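Local coordinates for nicotinate phosphoribosyltransferase (Saccharomyces cerevisiae, PDB 1VLP), which catalyses the first step of NAD synthesis from nicotinic acid, the ATP-dependent joining of nicotinate to a phosphoribosyl group, at residues L169-K174 and T370-K375; F189-R194 and K198-I203. One frame throughout, in Å; residues are numbered along the deposited sequence.

Contact 1. Residues L169-K174 and T370-K375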
loop_
_atom_site.group_PDB
_atom_site.type_symbol
_atom_site.label_atom_id
_atom_site.label_comp_id
_atom_site.label_asym_id
_atom_site.label_seq_id
_atom_site.Cartn_x
_atom_site.Cartn_y
_atom_site.Cartn_z
ATOM N N LEU A 169 15.014 -1.741 17.028
ATOM C CA LEU A 169 14.734 -3.193 17.029
ATOM C C LEU A 169 13.881 -3.617 18.256
ATOM O O LEU A 169 12.876 -4.320 18.110
ATOM C CB LEU A 169 16.050 -3.958 16.965
ATOM C CG LEU A 169 16.024 -5.488 16.825
ATOM C CD1 LEU A 169 17.449 -5.838 16.400
ATOM C CD2 LEU A 169 15.642 -6.176 18.126
ATOM N N GLU A 170 14.310 -3.186 19.447
ATOM C CA GLU A 170 13.638 -3.488 20.705
ATOM C C GLU A 170 12.182 -2.987 20.762
ATOM O O GLU A 170 11.289 -3.674 21.306
ATOM C CB GLU A 170 14.444 -2.856 21.836
ATOM C CG GLU A 170 15.837 -3.489 22.059
ATOM C CD GLU A 170 16.958 -3.087 21.061
ATOM O OE1 GLU A 170 16.830 -2.174 20.203
ATOM O OE2 GLU A 170 18.029 -3.743 21.140
ATOM N N GLN A 171 11.954 -1.798 20.196
ATOM C CA GLN A 171 10.606 -1.221 20.164
ATOM C C GLN A 171 9.638 -2.045 19.286
ATOM O O GLN A 171 8.472 -2.297 19.648
ATOM C CB GLN A 171 10.718 0.228 19.687
ATOM C CG GLN A 171 9.420 0.900 19.495
ATOM C CD GLN A 171 9.589 2.372 19.167
ATOM O OE1 GLN A 171 9.624 3.214 20.065
ATOM N NE2 GLN A 171 9.753 2.673 17.913
ATOM N N ALA A 172 10.138 -2.457 18.125
ATOM C CA ALA A 172 9.368 -3.333 17.253
ATOM C C ALA A 172 9.092 -4.688 17.905
ATOM O O ALA A 172 7.977 -5.227 17.802
ATOM C CB ALA A 172 10.057 -3.509 15.912
ATOM N N GLU A 173 10.114 -5.252 18.530
ATOM C CA GLU A 173 9.992 -6.519 19.247
ATOM C C GLU A 173 8.905 -6.484 20.324
ATOM O O GLU A 173 8.048 -7.388 20.392
ATOM C CB GLU A 173 11.320 -6.898 19.861
ATOM C CG GLU A 173 11.288 -8.261 20.510
ATOM C CD GLU A 173 12.532 -8.572 21.353
ATOM O OE1 GLU A 173 13.395 -7.695 21.580
ATOM O OE2 GLU A 173 12.634 -9.721 21.816
ATOM N N LYS A 174 8.895 -5.417 21.105
ATOM C CA LYS A 174 7.880 -5.227 22.147
ATOM C C LYS A 174 6.485 -5.136 21.574
ATOM O O LYS A 174 5.557 -5.716 22.136
ATOM C CB LYS A 174 8.195 -3.983 22.997
ATOM C CG LYS A 174 7.102 -3.652 23.976
ATOM C CD LYS A 174 7.520 -2.634 25.001
ATOM C CE LYS A 174 6.423 -2.351 26.044
ATOM N NZ LYS A 174 6.818 -1.067 26.723
ATOM N N THR A 370 7.471 1.269 10.889
ATOM C CA THR A 370 8.684 1.698 10.168
ATOM C C THR A 370 9.016 3.195 10.306
ATOM O O THR A 370 10.037 3.647 9.764
ATOM C CB THR A 370 8.519 1.378 8.663
ATOM O OG1 THR A 370 7.361 2.085 8.178
ATOM C CG2 THR A 370 8.378 -0.142 8.507
ATOM N N ASN A 371 8.144 3.969 10.958
ATOM C CA ASN A 371 8.387 5.386 11.171
ATOM C C ASN A 371 7.849 5.896 12.510
ATOM O O ASN A 371 7.089 6.857 12.573
ATOM C CB ASN A 371 7.927 6.229 9.938
ATOM C CG ASN A 371 8.767 7.466 9.730
ATOM O OD1 ASN A 371 9.331 7.985 10.678
ATOM N ND2 ASN A 371 8.775 7.991 8.514
ATOM N N ASP A 372 8.328 5.246 13.585
ATOM C CA ASP A 372 8.013 5.566 14.960
ATOM C C ASP A 372 9.318 5.941 15.684
ATOM O O ASP A 372 9.994 5.068 16.226
ATOM C CB ASP A 372 7.306 4.368 15.645
ATOM C CG ASP A 372 6.875 4.689 17.082
ATOM O OD1 ASP A 372 6.957 5.873 17.471
ATOM O OD2 ASP A 372 6.461 3.784 17.838
ATOM N N PHE A 373 9.659 7.232 15.625
ATOM C CA PHE A 373 10.927 7.794 16.123
ATOM C C PHE A 373 10.644 8.959 17.051
ATOM O O PHE A 373 9.637 9.698 16.884
ATOM C CB PHE A 373 11.789 8.265 14.961
ATOM C CG PHE A 373 12.396 7.158 14.174
ATOM C CD1 PHE A 373 11.648 6.449 13.254
ATOM C CD2 PHE A 373 13.723 6.803 14.361
ATOM C CE1 PHE A 373 12.220 5.430 12.530
ATOM C CE2 PHE A 373 14.300 5.779 13.645
ATOM C CZ PHE A 373 13.565 5.084 12.742
ATOM N N ARG A 374 11.498 9.114 18.055
ATOM C CA ARG A 374 11.528 10.304 18.897
ATOM C C ARG A 374 12.677 11.176 18.458
ATOM O O ARG A 374 13.562 10.756 17.712
ATOM C CB ARG A 374 11.785 9.940 20.368
ATOM C CG ARG A 374 10.743 9.105 21.039
ATOM C CD ARG A 374 9.398 9.777 21.144
ATOM N NE ARG A 374 8.461 8.851 21.782
ATOM C CZ ARG A 374 8.423 8.591 23.095
ATOM N NH1 ARG A 374 9.248 9.199 23.934
ATOM N NH2 ARG A 374 7.547 7.715 23.575
ATOM N N LYS A 375 12.655 12.437 18.877
ATOM C CA LYS A 375 13.742 13.340 18.573
ATOM C C LYS A 375 14.933 12.922 19.413
ATOM O O LYS A 375 14.769 12.499 20.554
ATOM C CB LYS A 375 13.343 14.810 18.837
ATOM C CG LYS A 375 12.291 15.320 17.873
ATOM C CD LYS A 375 12.040 16.812 17.985
ATOM C CE LYS A 375 11.110 17.281 16.856
ATOM N NZ LYS A 375 11.795 17.268 15.481
HETATM O O HOH W 1 8.483 6.315 19.844
#
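Gln-171 reaches from helix 168-181 to Asp-372 with its terminal amide, and this one pair makes up the whole direct contact. Earlier in the helix, Leu-169 packs on Gln-205 of helix 197-213. Gln-171 sets out with CG anti to its own N (chi1 175°) and stays extended beyond CG, which carries the amide over to the loop, although the nearest CA atoms, those of Gln-171 and Asp-372, are 8.9 Å apart. At the far side, Gln-171 NE2 gives a hydrogen bond to Asp-372 O of 2.9 Å, bent at the hydrogen to 151°. The acceptor lies in the plane of the amide, whereas the donor is tilted 25° out of the carbonyl plane. That carbonyl oxygen also accepts a hydrogen bond from NE2 of Gln-168, so two amides grip it. Gln-171 NE2 lies 3.5 Å from Asp-372 OD2 without bonding to it: the two planes are nearly parallel, but the carboxylate lies to one face of the amide, so OD2 misses the N-H direction. OD2 has its strong partner in Lys-175, one helical turn on from Gln-171, through a salt bridge. The protein is a type II phosphoribosyltransferase, and the contact ties a helix to the turn that follows strand 360-365 and helix 367-370, close to Thr-367, an inferred site for the phosphoribosyl diphosphate. Glutamine suits its place because its amide can donate and accept at once: while NE2 holds the carbonyl, OE1 takes a weak bond from a water that donates to Asp-372 OD1 at 2.9 Å and weakly accepts from Arg-374 NE.

Contact 2. Residues F189-R194 and K198-I203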
loop_
_atom_site.group_PDB
_atom_site.type_symbol
_atom_site.label_atom_id
_atom_site.label_comp_id
_atom_site.label_asym_id
_atom_site.label_seq_id
_atom_site.Cartn_x
_atom_site.Cartn_y
_atom_site.Cartn_z
ATOM N N PHE A 189 3.478 -3.634 7.091
ATOM C CA PHE A 189 2.949 -2.952 5.901
ATOM C C PHE A 189 3.560 -1.560 5.697
ATOM O O PHE A 189 2.943 -0.682 5.017
ATOM C CB PHE A 189 1.433 -2.822 6.146
ATOM C CG PHE A 189 0.598 -2.366 4.974
ATOM C CD1 PHE A 189 0.942 -2.625 3.623
ATOM C CD2 PHE A 189 -0.601 -1.671 5.241
ATOM C CE1 PHE A 189 0.117 -2.182 2.575
ATOM C CE2 PHE A 189 -1.433 -1.235 4.193
ATOM C CZ PHE A 189 -1.077 -1.499 2.870
ATOM N N GLY A 190 4.719 -1.307 6.314
ATOM C CA GLY A 190 5.263 0.044 6.403
ATOM C C GLY A 190 6.274 0.480 5.339
ATOM O O GLY A 190 6.951 1.479 5.521
ATOM N N THR A 191 6.347 -0.219 4.195
ATOM C CA THR A 191 7.357 0.140 3.191
ATOM C C THR A 191 7.281 1.631 2.767
ATOM O O THR A 191 8.281 2.368 2.814
ATOM C CB THR A 191 7.286 -0.763 1.948
ATOM O OG1 THR A 191 7.488 -2.106 2.347
ATOM C CG2 THR A 191 8.311 -0.332 0.888
ATOM N N ARG A 192 6.079 2.067 2.398
ATOM C CA ARG A 192 5.929 3.355 1.732
ATOM C C ARG A 192 6.335 4.520 2.628
ATOM O O ARG A 192 6.933 5.483 2.151
ATOM C CB ARG A 192 4.504 3.549 1.292
ATOM C CG ARG A 192 4.187 2.759 0.086
ATOM C CD ARG A 192 2.712 2.911 -0.240
ATOM N NE ARG A 192 1.912 2.154 0.711
ATOM C CZ ARG A 192 0.597 2.173 0.716
ATOM N NH1 ARG A 192 -0.041 2.914 -0.192
ATOM N NH2 ARG A 192 -0.068 1.477 1.636
ATOM N N ARG A 193 6.109 4.399 3.927
ATOM C CA ARG A 193 6.505 5.513 4.776
ATOM C C ARG A 193 7.641 5.224 5.735
ATOM O O ARG A 193 7.776 5.887 6.759
ATOM C CB ARG A 193 5.320 6.137 5.455
ATOM C CG ARG A 193 4.683 7.212 4.571
ATOM C CD ARG A 193 3.566 7.920 5.313
ATOM N NE ARG A 193 2.576 8.436 4.387
ATOM C CZ ARG A 193 1.448 9.023 4.758
ATOM N NH1 ARG A 193 1.158 9.160 6.047
ATOM N NH2 ARG A 193 0.609 9.464 3.833
ATOM N N ARG A 194 8.480 4.241 5.399
ATOM C CA ARG A 194 9.603 3.956 6.218
ATOM C C ARG A 194 10.532 5.185 6.300
ATOM O O ARG A 194 10.720 5.942 5.316
ATOM C CB ARG A 194 10.378 2.753 5.699
ATOM C CG ARG A 194 11.063 2.983 4.399
ATOM C CD ARG A 194 11.431 1.618 3.761
ATOM N NE ARG A 194 12.253 1.782 2.581
ATOM C CZ ARG A 194 12.504 0.823 1.688
ATOM N NH1 ARG A 194 11.958 -0.394 1.809
ATOM N NH2 ARG A 194 13.257 1.107 0.625
ATOM N N LYS A 198 17.006 0.902 6.151
ATOM C CA LYS A 198 17.610 0.364 7.349
ATOM C C LYS A 198 16.589 0.297 8.475
ATOM O O LYS A 198 16.613 -0.667 9.235
ATOM C CB LYS A 198 18.805 1.198 7.754
ATOM C CG LYS A 198 19.409 0.813 9.045
ATOM C CD LYS A 198 20.660 1.600 9.340
ATOM C CE LYS A 198 21.091 1.426 10.777
ATOM N NZ LYS A 198 22.517 1.868 11.021
ATOM N N ALA A 199 15.720 1.308 8.601
ATOM C CA ALA A 199 14.690 1.346 9.674
ATOM C C ALA A 199 13.779 0.151 9.530
ATOM O O ALA A 199 13.454 -0.536 10.493
ATOM C CB ALA A 199 13.851 2.657 9.640
ATOM N N GLN A 200 13.319 -0.068 8.316
ATOM C CA GLN A 200 12.445 -1.215 8.083
ATOM C C GLN A 200 13.162 -2.553 8.360
ATOM O O GLN A 200 12.590 -3.431 8.977
ATOM C CB GLN A 200 11.830 -1.152 6.678
ATOM C CG GLN A 200 10.789 -2.272 6.382
ATOM C CD GLN A 200 10.051 -2.026 5.087
ATOM O OE1 GLN A 200 10.630 -1.508 4.178
ATOM N NE2 GLN A 200 8.785 -2.482 4.976
ATOM N N ASP A 201 14.408 -2.689 7.932
ATOM C CA ASP A 201 15.188 -3.874 8.254
ATOM C C ASP A 201 15.333 -4.136 9.772
ATOM O O ASP A 201 15.211 -5.275 10.250
ATOM C CB ASP A 201 16.548 -3.802 7.598
ATOM C CG ASP A 201 17.343 -5.084 7.816
ATOM O OD1 ASP A 201 16.973 -6.133 7.227
ATOM O OD2 ASP A 201 18.299 -5.028 8.582
ATOM N N LEU A 202 15.559 -3.061 10.535
ATOM C CA LEU A 202 15.673 -3.207 11.988
ATOM C C LEU A 202 14.365 -3.632 12.619
ATOM O O LEU A 202 14.373 -4.470 13.508
ATOM C CB LEU A 202 16.166 -1.921 12.643
ATOM C CG LEU A 202 17.630 -1.592 12.440
ATOM C CD1 LEU A 202 17.833 -0.182 12.960
ATOM C CD2 LEU A 202 18.477 -2.629 13.142
ATOM N N ILE A 203 13.234 -3.087 12.167
ATOM C CA ILE A 203 11.933 -3.508 12.703
ATOM C C ILE A 203 11.583 -4.951 12.282
ATOM O O ILE A 203 11.016 -5.696 13.063
ATOM C CB ILE A 203 10.822 -2.436 12.539
ATOM C CG1 ILE A 203 10.339 -2.325 11.118
ATOM C CG2 ILE A 203 11.274 -1.116 13.145
ATOM C CD1 ILE A 203 9.321 -3.380 10.756
#
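Arg-194 passes its CD by OE1 of Gln-200, 3.3 Å away, and brings the NH1 edge of its guanidinium to the same oxygen. NH1 donates to Gln-200 OE1 at 2.9 Å with an angle of 159° at the hydrogen. The donor meets the oxygen head-on, almost in line with the C=O bond, and the oxygen lies near the guanidinium's plane; the two flat groups stand 70° apart. Arginine suits the spot because NH1 also forms a salt bridge with Asp-23, serving a carboxylate and an amide together. With an alanine in place of Arg-194, Asp-23 is likely to lose its cationic mate and the buried Gln-200 OE1 this donor. The other end of the amide, Gln-200 NE2, comes 3.0 Å from Thr-191 OG1, which is hydrogen-bonded to Asn-227 ND2. An extended chain with CG anti to the backbone N (chi1 -175°) carries the Gln-200 amide from helix to loop, and glutamine suits because that amide has an acceptor and a donor end. Thr-191 to Arg-194 form a type I beta turn, beginning two residues after Phe-189, which probably binds nicotinate, as in relatives. The turn belongs to the loop joining strand 186-188 of the parallel sheet to helix 197-213, with helices 144-159 and 367-370 packed against it.

From the N terminus, three strands of the five-stranded antiparallel sheet come before helix 168-181, which supplies one side of contact 1; the chain then enters strand 186-188 and the loop 189-194. Contact 2 closes almost at once, over three intervening residues, as helix 197-213 folds back on that loop. Contact 1 closes only after 195 residues, when the chain has run through the other strands of the parallel sheet to reach 370-375; contact 2 is therefore nested inside its loop. Their centres lie 10 Å apart and they touch: Thr-370 OG1 probably hydrogen-bonds to Gly-190 O, and Asn-371 ND2 to Arg-193 O. Ala-172 also packs on Ile-203, joining helix 168-181 to helix 197-213.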